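Side-chain contact in VP5 (Halorubrum pleomorphic virus 2, PDB 6QGI), which probably mediates fusion of the viral envelope with the membrane of its haloarchaeal host: residues A30-L35 with K41-Q46. Sequence-based numbering, arbitrary orientation.
Sequences APPEGL and KQQVYQ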
loop_
_atom_site.group_PDB
_atom_site.type_symbol
_atom_site.label_atom_id
_atom_site.label_comp_id
_atom_site.label_asym_id
_atom_site.label_seq_id
_atom_site.Cartn_x
_atom_site.Cartn_y
_atom_site.Cartn_z
ATOM N N ALA A 30 0.574 3.006 -20.427
ATOM C CA ALA A 30 1.763 3.519 -21.091
ATOM C C ALA A 30 1.417 4.707 -21.982
ATOM O O ALA A 30 0.356 4.679 -22.622
ATOM C CB ALA A 30 2.419 2.435 -21.910
ATOM N N PRO A 31 2.302 5.739 -22.053
ATOM C CA PRO A 31 2.013 6.902 -22.903
ATOM C C PRO A 31 1.774 6.523 -24.359
ATOM O O PRO A 31 2.394 5.571 -24.852
ATOM C CB PRO A 31 3.272 7.765 -22.768
ATOM C CG PRO A 31 3.845 7.364 -21.458
ATOM C CD PRO A 31 3.575 5.917 -21.321
ATOM N N PRO A 32 0.911 7.281 -25.065
ATOM C CA PRO A 32 0.633 6.978 -26.468
ATOM C C PRO A 32 1.736 7.419 -27.424
ATOM O O PRO A 32 2.598 8.216 -27.072
ATOM C CB PRO A 32 -0.641 7.781 -26.741
ATOM C CG PRO A 32 -0.535 8.945 -25.843
ATOM C CD PRO A 32 0.087 8.422 -24.594
ATOM N N GLU A 33 1.670 6.927 -28.662
ATOM C CA GLU A 33 2.565 7.351 -29.732
ATOM C C GLU A 33 1.984 8.645 -30.316
ATOM O O GLU A 33 0.814 8.948 -30.075
ATOM C CB GLU A 33 2.708 6.240 -30.786
ATOM C CG GLU A 33 3.593 5.093 -30.318
ATOM C CD GLU A 33 3.978 4.041 -31.341
ATOM O OE1 GLU A 33 4.200 4.392 -32.523
ATOM O OE2 GLU A 33 4.086 2.857 -30.945
ATOM N N GLY A 34 2.793 9.409 -31.036
ATOM C CA GLY A 34 2.339 10.659 -31.633
ATOM C C GLY A 34 2.418 11.866 -30.724
ATOM O O GLY A 34 1.887 12.932 -31.053
ATOM N N LEU A 35 3.092 11.709 -29.583
ATOM C CA LEU A 35 3.271 12.780 -28.610
ATOM C C LEU A 35 4.478 13.654 -28.960
ATOM O O LEU A 35 5.356 13.222 -29.717
ATOM C CB LEU A 35 3.469 12.183 -27.205
ATOM C CG LEU A 35 2.326 11.397 -26.592
ATOM C CD1 LEU A 35 2.765 10.751 -25.311
ATOM C CD2 LEU A 35 1.136 12.289 -26.326
ATOM N N LYS A 41 8.461 12.237 -22.604
ATOM C CA LYS A 41 9.413 12.165 -21.499
ATOM C C LYS A 41 8.692 12.384 -20.157
ATOM O O LYS A 41 8.964 11.675 -19.181
ATOM C CB LYS A 41 10.536 13.195 -21.700
ATOM C CG LYS A 41 11.380 12.941 -22.949
ATOM C CD LYS A 41 12.706 13.690 -22.944
ATOM C CE LYS A 41 12.635 15.016 -23.656
ATOM N NZ LYS A 41 13.926 15.743 -23.575
ATOM N N GLN A 42 7.740 13.333 -20.148
ATOM C CA GLN A 42 6.897 13.709 -19.021
ATOM C C GLN A 42 5.935 12.576 -18.665
ATOM O O GLN A 42 5.837 12.199 -17.495
ATOM C CB GLN A 42 6.125 14.997 -19.366
ATOM C CG GLN A 42 5.073 15.400 -18.341
ATOM C CD GLN A 42 4.823 16.882 -18.299
ATOM O OE1 GLN A 42 5.128 17.545 -17.304
ATOM N NE2 GLN A 42 4.250 17.438 -19.364
ATOM N N GLN A 43 5.215 12.053 -19.673
ATOM C CA GLN A 43 4.224 10.993 -19.514
ATOM C C GLN A 43 4.864 9.655 -19.161
ATOM O O GLN A 43 4.233 8.889 -18.437
ATOM C CB GLN A 43 3.344 10.868 -20.756
ATOM C CG GLN A 43 2.281 11.956 -20.816
ATOM C CD GLN A 43 1.201 11.712 -21.834
ATOM O OE1 GLN A 43 0.845 10.578 -22.170
ATOM N NE2 GLN A 43 0.635 12.787 -22.331
ATOM N N VAL A 44 6.098 9.373 -19.642
ATOM C CA VAL A 44 6.849 8.154 -19.292
ATOM C C VAL A 44 7.198 8.241 -17.789
ATOM O O VAL A 44 7.048 7.257 -17.062
ATOM C CB VAL A 44 8.112 7.945 -20.188
ATOM C CG1 VAL A 44 9.091 6.941 -19.576
ATOM C CG2 VAL A 44 7.725 7.520 -21.600
ATOM N N TYR A 45 7.617 9.440 -17.334
ATOM C CA TYR A 45 7.967 9.720 -15.944
ATOM C C TYR A 45 6.738 9.579 -15.060
ATOM O O TYR A 45 6.833 8.975 -13.994
ATOM C CB TYR A 45 8.596 11.125 -15.811
ATOM C CG TYR A 45 9.038 11.483 -14.404
ATOM C CD1 TYR A 45 10.256 11.031 -13.898
ATOM C CD2 TYR A 45 8.240 12.268 -13.576
ATOM C CE1 TYR A 45 10.667 11.357 -12.608
ATOM C CE2 TYR A 45 8.643 12.605 -12.287
ATOM C CZ TYR A 45 9.858 12.145 -11.807
ATOM O OH TYR A 45 10.254 12.464 -10.535
ATOM N N GLN A 46 5.589 10.111 -15.516
ATOM C CA GLN A 46 4.311 10.054 -14.807
ATOM C C GLN A 46 3.787 8.612 -14.739
ATOM O O GLN A 46 3.310 8.199 -13.680
ATOM C CB GLN A 46 3.287 10.993 -15.458
ATOM C CG GLN A 46 3.457 12.438 -14.983
ATOM C CD GLN A 46 3.058 13.507 -15.980
ATOM O OE1 GLN A 46 2.668 13.242 -17.130
ATOM N NE2 GLN A 46 3.158 14.759 -15.552
#
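P31 presses the CG corner of its ring onto the backbone of helix 37-60 at Q43, with CG 3.4 Å from Q43 C. The same corner meets Q43 CB at 3.6 Å and CG2 of V44 at 3.9 Å, bridging two successive helix residues. A compact, rigid ring suits this buried place: it lets the loop run close to the helix, and the CA atoms of P31 and Q43 are 5.8 Å apart. V44, also buried and branched at CB, offers P31 one methyl and touches V213 of strand 212-215.

Glutamine suits the border of the patch: its CB packs on P31, its methylenes reach out across the loop, and a polar amide is tolerable at this partly exposed edge. CG of Q43 lies anti to the carbonyl carbon (chi1 -78°), and the extended chain carries OE1 to 3.3 Å from CD of P32, an apolar ring edge, and 3.7 Å from CD1 of L35. L35 crosses this side chain at about a right angle, its branched end laying apolar methyls against the amide, and also touches L40. P31 touches I127 of helix 91-133 too, placing its ring between two helices. The arrangement is a proline-containing loop packing on the early turns of the helix it leads into.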